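Local coordinates for protein carboxypeptidase D (PDB 3MN8) that releases C-terminal arginine or lysine from peptides and proteins, using a catalytic zinc ion in this first, active carboxypeptidase-like domain, at residues A252-S256 against S273-T277; G219-A223 against M262-C268; E30-L35 against W321-K325. The contacts are given in a common frame with arbitrary orientation. Residues are numbered along the deposited sequence.

Contact 1 of 3, residues A252-S256 against S273-T277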
loop_
_atom_site.group_PDB
_atom_site.type_symbol
_atom_site.label_atom_id
_atom_site.label_comp_id
_atom_site.label_asym_id
_atom_site.label_seq_id
_atom_site.Cartn_x
_atom_site.Cartn_y
_atom_site.Cartn_z
ATOM N N ALA A 252 -5.514 -5.458 8.131
ATOM C CA ALA A 252 -5.816 -6.755 7.531
ATOM C C ALA A 252 -7.287 -7.130 7.683
ATOM O O ALA A 252 -7.888 -7.699 6.763
ATOM C CB ALA A 252 -4.923 -7.841 8.137
ATOM N N HIS A 253 -7.860 -6.823 8.846
ATOM C CA HIS A 253 -9.251 -7.177 9.116
ATOM C C HIS A 253 -10.191 -6.289 8.339
ATOM O O HIS A 253 -11.237 -6.747 7.877
ATOM C CB HIS A 253 -9.578 -7.094 10.601
ATOM C CG HIS A 253 -9.441 -8.403 11.323
ATOM N ND1 HIS A 253 -8.625 -8.570 12.423
ATOM C CD2 HIS A 253 -10.018 -9.610 11.099
ATOM C CE1 HIS A 253 -8.699 -9.821 12.843
ATOM N NE2 HIS A 253 -9.541 -10.471 12.058
ATOM N N THR A 254 -9.813 -5.022 8.190
ATOM C CA THR A 254 -10.597 -4.096 7.378
ATOM C C THR A 254 -10.850 -4.659 5.981
ATOM O O THR A 254 -11.960 -4.582 5.463
ATOM C CB THR A 254 -9.898 -2.748 7.206
ATOM O OG1 THR A 254 -9.622 -2.182 8.491
ATOM C CG2 THR A 254 -10.784 -1.812 6.419
ATOM N N TYR A 255 -9.811 -5.215 5.366
ATOM C CA TYR A 255 -9.940 -5.762 4.020
ATOM C C TYR A 255 -10.707 -7.089 4.028
ATOM O O TYR A 255 -11.654 -7.287 3.263
ATOM C CB TYR A 255 -8.560 -5.944 3.372
ATOM C CG TYR A 255 -8.633 -6.122 1.874
ATOM C CD1 TYR A 255 -9.007 -7.350 1.317
ATOM C CD2 TYR A 255 -8.343 -5.062 1.011
ATOM C CE1 TYR A 255 -9.085 -7.522 -0.064
ATOM C CE2 TYR A 255 -8.419 -5.218 -0.371
ATOM C CZ TYR A 255 -8.792 -6.454 -0.903
ATOM O OH TYR A 255 -8.870 -6.623 -2.268
ATOM N N SER A 256 -10.296 -7.998 4.900
ATOM C CA SER A 256 -10.901 -9.315 4.913
ATOM C C SER A 256 -12.363 -9.228 5.348
ATOM O O SER A 256 -13.244 -9.811 4.711
ATOM C CB SER A 256 -10.108 -10.255 5.824
ATOM O OG SER A 256 -10.597 -11.583 5.738
ATOM N N SER A 273 -7.547 -17.925 10.175
ATOM C CA SER A 273 -8.551 -17.389 11.101
ATOM C C SER A 273 -8.888 -15.932 10.789
ATOM O O SER A 273 -8.021 -15.049 10.858
ATOM C CB SER A 273 -8.074 -17.519 12.557
ATOM O OG SER A 273 -8.957 -16.862 13.457
ATOM N N GLY A 274 -10.152 -15.691 10.446
ATOM C CA GLY A 274 -10.619 -14.346 10.156
ATOM C C GLY A 274 -10.155 -13.874 8.791
ATOM O O GLY A 274 -10.387 -12.726 8.389
ATOM N N GLY A 275 -9.486 -14.774 8.080
ATOM C CA GLY A 275 -9.037 -14.495 6.731
ATOM C C GLY A 275 -7.783 -13.655 6.662
ATOM O O GLY A 275 -7.454 -13.112 5.611
ATOM N N ILE A 276 -7.082 -13.545 7.782
ATOM C CA ILE A 276 -5.819 -12.826 7.815
ATOM C C ILE A 276 -4.736 -13.706 8.423
ATOM O O ILE A 276 -5.032 -14.702 9.095
ATOM C CB ILE A 276 -5.923 -11.550 8.649
ATOM C CG1 ILE A 276 -6.134 -11.911 10.116
ATOM C CG2 ILE A 276 -7.067 -10.684 8.153
ATOM C CD1 ILE A 276 -6.115 -10.723 11.026
ATOM N N THR A 277 -3.481 -13.329 8.187
ATOM C CA THR A 277 -2.347 -14.060 8.740
ATOM C C THR A 277 -1.090 -13.222 8.787
ATOM O O THR A 277 -0.926 -12.274 8.027
ATOM C CB THR A 277 -2.005 -15.307 7.919
ATOM O OG1 THR A 277 -0.987 -16.050 8.606
ATOM C CG2 THR A 277 -1.494 -14.910 6.528
#
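One turn of helix 245-257 meets the glycine turn and first residues of strand 276-278, outermost in its sheet, with CA atoms 5.8 Å apart at Ser-256 and Gly-275 and 6.1 Å apart at Ala-252 and Ile-276. Gly-274 and Gly-275 both have positive phi, and a CB on Gly-275 would collide with Ser-256 OG. Ile-276 makes the main apolar contact: its CG2 lies 3.6 Å from Ala-252 CB, while its CD1 sits over one face of the His-253 ring, 3.5 Å from the ring centroid, a CH-pi contact. On the same turn, Ser-256 OG donates a 2.9 Å hydrogen bond to Gly-274 O. Strand 222-225 borders the contact, Ala-223 touching both Ala-252 and Ile-276. The helix thus packs on the edge of the central mixed sheet of the M14 metallocarboxypeptidase catalytic domain. The chemistry is mostly apolar, with one side-chain hydroxyl satisfying a loop carbonyl and the glycines leaving room for the close approach.

Contact 2 of 3, residues G219-A223 against M262-C268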
loop_
_atom_site.group_PDB
_atom_site.type_symbol
_atom_site.label_atom_id
_atom_site.label_comp_id
_atom_site.label_asym_id
_atom_site.label_seq_id
_atom_site.Cartn_x
_atom_site.Cartn_y
_atom_site.Cartn_z
ATOM N N GLY A 219 -2.822 -16.728 -5.540
ATOM C CA GLY A 219 -2.378 -18.041 -5.127
ATOM C C GLY A 219 -3.206 -18.458 -3.940
ATOM O O GLY A 219 -3.399 -19.646 -3.666
ATOM N N ALA A 220 -3.719 -17.461 -3.235
ATOM C CA ALA A 220 -4.542 -17.738 -2.075
ATOM C C ALA A 220 -5.428 -16.539 -1.825
ATOM O O ALA A 220 -5.354 -15.558 -2.555
ATOM C CB ALA A 220 -3.666 -18.046 -0.858
ATOM N N VAL A 221 -6.270 -16.631 -0.799
ATOM C CA VAL A 221 -7.205 -15.568 -0.459
ATOM C C VAL A 221 -7.060 -15.200 1.014
ATOM O O VAL A 221 -7.638 -15.860 1.884
ATOM C CB VAL A 221 -8.654 -15.998 -0.718
ATOM C CG1 VAL A 221 -9.551 -14.772 -0.763
ATOM C CG2 VAL A 221 -8.759 -16.787 -2.023
ATOM N N VAL A 222 -6.297 -14.145 1.296
ATOM C CA VAL A 222 -5.955 -13.808 2.679
ATOM C C VAL A 222 -5.268 -12.446 2.795
ATOM O O VAL A 222 -4.613 -11.978 1.859
ATOM C CB VAL A 222 -5.015 -14.889 3.300
ATOM C CG1 VAL A 222 -3.635 -14.843 2.625
ATOM C CG2 VAL A 222 -4.889 -14.740 4.835
ATOM N N ALA A 223 -5.412 -11.829 3.962
ATOM C CA ALA A 223 -4.795 -10.551 4.251
ATOM C C ALA A 223 -3.592 -10.763 5.184
ATOM O O ALA A 223 -3.754 -11.129 6.363
ATOM C CB ALA A 223 -5.822 -9.618 4.877
ATOM N N MET A 262 -12.859 -14.017 1.528
ATOM C CA MET A 262 -11.677 -13.917 2.384
ATOM C C MET A 262 -12.049 -13.980 3.867
ATOM O O MET A 262 -11.378 -14.640 4.649
ATOM C CB MET A 262 -10.924 -12.614 2.076
ATOM C CG MET A 262 -9.576 -12.469 2.768
ATOM S SD MET A 262 -8.747 -10.976 2.179
ATOM C CE MET A 262 -8.604 -11.365 0.440
ATOM N N ARG A 263 -13.126 -13.293 4.238
ATOM C CA ARG A 263 -13.661 -13.299 5.597
ATOM C C ARG A 263 -13.823 -14.703 6.183
ATOM O O ARG A 263 -13.875 -14.861 7.398
ATOM C CB ARG A 263 -15.013 -12.580 5.601
ATOM C CG ARG A 263 -15.654 -12.392 6.955
ATOM C CD ARG A 263 -16.872 -11.485 6.830
ATOM N NE ARG A 263 -17.872 -12.014 5.897
ATOM C CZ ARG A 263 -18.467 -11.305 4.937
ATOM N NH1 ARG A 263 -18.168 -10.027 4.762
ATOM N NH2 ARG A 263 -19.368 -11.876 4.147
ATOM N N LYS A 264 -13.903 -15.715 5.324
ATOM C CA LYS A 264 -14.209 -17.087 5.760
ATOM C C LYS A 264 -13.017 -17.842 6.354
ATOM O O LYS A 264 -13.108 -18.424 7.441
ATOM C CB LYS A 264 -14.822 -17.886 4.608
ATOM C CG LYS A 264 -16.089 -17.250 4.057
ATOM C CD LYS A 264 -16.768 -18.142 3.039
ATOM C CE LYS A 264 -18.147 -17.607 2.699
ATOM N NZ LYS A 264 -19.014 -17.516 3.911
ATOM N N GLY A 265 -11.906 -17.846 5.631
ATOM C CA GLY A 265 -10.655 -18.305 6.198
ATOM C C GLY A 265 -10.254 -19.697 5.788
ATOM O O GLY A 265 -9.222 -20.196 6.242
ATOM N N ASN A 266 -11.060 -20.316 4.926
ATOM C CA ASN A 266 -10.833 -21.704 4.524
ATOM C C ASN A 266 -10.705 -21.889 3.016
ATOM O O ASN A 266 -11.133 -22.908 2.464
ATOM C CB ASN A 266 -11.948 -22.596 5.064
ATOM C CG ASN A 266 -13.326 -22.030 4.798
ATOM O OD1 ASN A 266 -13.471 -20.972 4.177
ATOM N ND2 ASN A 266 -14.351 -22.730 5.274
ATOM N N ASN A 267 -10.099 -20.907 2.360
ATOM C CA ASN A 267 -10.009 -20.885 0.906
ATOM C C ASN A 267 -8.747 -21.580 0.405
ATOM O O ASN A 267 -7.773 -21.701 1.149
ATOM C CB ASN A 267 -10.049 -19.437 0.412
ATOM C CG ASN A 267 -11.109 -18.602 1.131
ATOM O OD1 ASN A 267 -12.285 -18.967 1.176
ATOM N ND2 ASN A 267 -10.691 -17.479 1.698
ATOM N N CYS A 268 -8.787 -22.043 -0.845
ATOM C CA CYS A 268 -7.651 -22.700 -1.514
ATOM C C CYS A 268 -6.919 -23.727 -0.653
ATOM O O CYS A 268 -5.685 -23.816 -0.704
ATOM C CB CYS A 268 -6.635 -21.670 -2.046
ATOM S SG CYS A 268 -7.143 -19.936 -1.968
#
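Val-221 fills the space between two sulfur-bearing side chains of the 262-268 loop: its CG1 lies 3.7 Å from Met-262 CE, and its CG2 lies 3.5 Å from Cys-268 SG. The long Met-262 side chain runs on along the backbone, bringing CE to 3.7 Å from Val-222 N and SD to 4.2 Å from Ala-223 CB. Cys-268 SG also lies 3.4 Å from Ala-220 CA, and its disulfide with Cys-308 ties this part of the loop covalently to the segment just after strand 300-305. Polar contact across the pair is slight. Asn-267 ND2 gives a weak 3.5 Å hydrogen bond to Val-221 O, and also bonds Ile-261 O. The example illustrates how an irregular loop can be held by apolar packing and a disulfide. The CA of Gly-219 is about 6 Å from the nearest atom of bound (2-guanidinoethylmercapto)succinic acid and about 7 Å from the zinc ion, so the loop packs against a segment bordering the active site. Strand 222-225 lies in the central mixed sheet between strands 300-305 and 276-278, its Val-222 backbone bonded to Glu-305, the predicted proton donor/acceptor, while Met-262 reaches helix 245-257, touching Tyr-255 and Ser-256.

Contact 3 of 3, residues E30-L35 against W321-K325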
loop_
_atom_site.group_PDB
_atom_site.type_symbol
_atom_site.label_atom_id
_atom_site.label_comp_id
_atom_site.label_asym_id
_atom_site.label_seq_id
_atom_site.Cartn_x
_atom_site.Cartn_y
_atom_site.Cartn_z
ATOM N N GLU A 30 -23.819 4.634 -9.805
ATOM C CA GLU A 30 -22.414 4.469 -10.206
ATOM C C GLU A 30 -22.126 4.273 -11.710
ATOM O O GLU A 30 -22.812 3.529 -12.409
ATOM C CB GLU A 30 -21.797 3.307 -9.415
ATOM C CG GLU A 30 -22.100 3.336 -7.922
ATOM C CD GLU A 30 -21.780 2.015 -7.236
ATOM O OE1 GLU A 30 -22.382 0.985 -7.618
ATOM O OE2 GLU A 30 -20.933 2.010 -6.310
ATOM N N ASP A 31 -21.083 4.935 -12.191
ATOM C CA ASP A 31 -20.589 4.703 -13.538
ATOM C C ASP A 31 -19.491 3.629 -13.507
ATOM O O ASP A 31 -18.302 3.934 -13.380
ATOM C CB ASP A 31 -20.069 6.013 -14.130
ATOM C CG ASP A 31 -19.275 5.807 -15.403
ATOM O OD1 ASP A 31 -18.653 6.784 -15.885
ATOM O OD2 ASP A 31 -19.266 4.668 -15.915
ATOM N N GLU A 32 -19.900 2.368 -13.610
ATOM C CA GLU A 32 -18.972 1.241 -13.638
ATOM C C GLU A 32 -18.920 0.599 -15.035
ATOM O O GLU A 32 -18.918 -0.632 -15.170
ATOM C CB GLU A 32 -19.405 0.178 -12.628
ATOM C CG GLU A 32 -19.386 0.616 -11.180
ATOM C CD GLU A 32 -19.885 -0.481 -10.248
ATOM O OE1 GLU A 32 -19.036 -1.208 -9.687
ATOM O OE2 GLU A 32 -21.121 -0.624 -10.085
ATOM N N SER A 33 -18.886 1.433 -16.070
ATOM C CA SER A 33 -18.917 0.944 -17.444
ATOM C C SER A 33 -17.709 0.061 -17.763
ATOM O O SER A 33 -17.786 -0.847 -18.608
ATOM C CB SER A 33 -18.981 2.118 -18.424
ATOM O OG SER A 33 -17.786 2.876 -18.397
ATOM N N PHE A 34 -16.603 0.329 -17.074
ATOM C CA PHE A 34 -15.360 -0.400 -17.300
ATOM C C PHE A 34 -15.517 -1.920 -17.231
ATOM O O PHE A 34 -14.559 -2.652 -17.460
ATOM C CB PHE A 34 -14.236 0.092 -16.362
ATOM C CG PHE A 34 -14.608 0.140 -14.888
ATOM C CD1 PHE A 34 -14.516 -0.991 -14.087
ATOM C CD2 PHE A 34 -14.999 1.332 -14.293
ATOM C CE1 PHE A 34 -14.837 -0.939 -12.735
ATOM C CE2 PHE A 34 -15.322 1.393 -12.936
ATOM C CZ PHE A 34 -15.239 0.260 -12.159
ATOM N N LEU A 35 -16.727 -2.387 -16.941
ATOM C CA LEU A 35 -16.998 -3.817 -16.845
ATOM C C LEU A 35 -17.594 -4.413 -18.128
ATOM O O LEU A 35 -17.711 -5.632 -18.252
ATOM C CB LEU A 35 -17.956 -4.085 -15.686
ATOM C CG LEU A 35 -17.676 -3.337 -14.384
ATOM C CD1 LEU A 35 -18.885 -3.434 -13.453
ATOM C CD2 LEU A 35 -16.398 -3.851 -13.716
ATOM N N TRP A 321 -14.100 -7.739 -9.021
ATOM C CA TRP A 321 -14.310 -6.320 -8.749
ATOM C C TRP A 321 -15.342 -6.091 -7.638
ATOM O O TRP A 321 -15.089 -5.334 -6.697
ATOM C CB TRP A 321 -14.700 -5.535 -10.009
ATOM C CG TRP A 321 -15.230 -4.172 -9.663
ATOM C CD1 TRP A 321 -16.526 -3.769 -9.708
ATOM C CD2 TRP A 321 -14.478 -3.054 -9.163
ATOM N NE1 TRP A 321 -16.632 -2.469 -9.290
ATOM C CE2 TRP A 321 -15.390 -2.003 -8.946
ATOM C CE3 TRP A 321 -13.122 -2.840 -8.876
ATOM C CZ2 TRP A 321 -14.992 -0.750 -8.458
ATOM C CZ3 TRP A 321 -12.729 -1.592 -8.399
ATOM C CH2 TRP A 321 -13.662 -0.565 -8.199
ATOM N N GLN A 322 -16.495 -6.747 -7.743
ATOM C CA GLN A 322 -17.572 -6.535 -6.781
ATOM C C GLN A 322 -17.203 -6.968 -5.363
ATOM O O GLN A 322 -17.666 -6.368 -4.390
ATOM C CB GLN A 322 -18.854 -7.233 -7.224
ATOM C CG GLN A 322 -20.036 -6.296 -7.310
ATOM C CD GLN A 322 -19.892 -5.289 -8.433
ATOM O OE1 GLN A 322 -20.180 -4.101 -8.263
ATOM N NE2 GLN A 322 -19.438 -5.760 -9.592
ATOM N N ARG A 323 -16.371 -7.999 -5.249
ATOM C CA ARG A 323 -15.912 -8.470 -3.937
ATOM C C ARG A 323 -14.905 -7.524 -3.281
ATOM O O ARG A 323 -15.035 -7.164 -2.105
ATOM C CB ARG A 323 -15.287 -9.858 -4.069
ATOM C CG ARG A 323 -16.174 -10.824 -4.815
ATOM C CD ARG A 323 -15.455 -12.119 -5.111
ATOM N NE ARG A 323 -16.379 -13.195 -5.459
ATOM C CZ ARG A 323 -15.986 -14.365 -5.942
ATOM N NH1 ARG A 323 -14.689 -14.590 -6.131
ATOM N NH2 ARG A 323 -16.879 -15.304 -6.237
ATOM N N ASN A 324 -13.897 -7.123 -4.048
ATOM C CA ASN A 324 -12.802 -6.355 -3.496
ATOM C C ASN A 324 -13.128 -4.877 -3.403
ATOM O O ASN A 324 -12.460 -4.127 -2.687
ATOM C CB ASN A 324 -11.549 -6.567 -4.331
ATOM C CG ASN A 324 -11.051 -7.998 -4.278
ATOM O OD1 ASN A 324 -10.140 -8.314 -3.512
ATOM N ND2 ASN A 324 -11.648 -8.874 -5.091
ATOM N N LYS A 325 -14.163 -4.463 -4.125
ATOM C CA LYS A 325 -14.581 -3.059 -4.175
ATOM C C LYS A 325 -14.611 -2.373 -2.802
ATOM O O LYS A 325 -13.923 -1.375 -2.594
ATOM C CB LYS A 325 -15.956 -2.962 -4.840
ATOM C CG LYS A 325 -16.390 -1.573 -5.271
ATOM C CD LYS A 325 -17.819 -1.670 -5.739
ATOM C CE LYS A 325 -18.335 -0.367 -6.281
ATOM N NZ LYS A 325 -19.695 -0.576 -6.844
#
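Lys-325 NZ is the centre of a salt-bridge network, bonding Glu-30 OE2 at 2.9 Å and Glu-32 OE1 at 3.0 Å, with a weak 3.2 Å bond to Glu-30 OE1. Glu-32 OE1 has a second donor, Trp-321 NE1 at 2.7 Å, so one carboxylate oxygen satisfies both an ammonium group and an indole N-H. Glu-30 OE2 likewise has more than one partner, being hydrogen-bonded to Tyr-117 as well, although Glu-30 is poorly ordered. Within the 30-35 segment, Asp-31 OD2 accepts from Ser-33 N at 3.3 Å, an Asx turn leading into the short 3-10 segment 33-35. In addition, Phe-34 directs its edge at the face of the six-membered ring of Trp-321 in a T-shaped pair, centroids 5.3 Å apart and planes at 90°, and Leu-35 CD2 lies 4.0 Å from Trp-321 CD1. The segment near the start of the ordered chain is thus fastened to helix 317-333, with helix 106-121 alongside: its Tyr-113 and Tyr-117 meet the rings of Phe-34 and Trp-321 respectively.

How the contacts relate
The three contacts show how chemistry follows position in a fold. Contacts 1 and 2 are buried, lie about 9 Å apart between centres and share the central sheet: strands 222-225 and 276-278 are neighbours in it, joined by Ala-223 bonds to Gly-275 and Thr-277. Both rely on close apolar packing with one side-chain hydrogen bond each, weak in contact 2, which adds a disulfide and lies nearer the bound ligand. Contact 3, only partly buried and away from the annotated sites, instead depends on charged pairs and aromatic rings. It lies about 22 Å from contact 1 between centres, yet the two meet through Tyr-255 OH and Asn-324 OD1, 2.5 Å apart and probably hydrogen-bonded, linking helices 245-257 and 317-333.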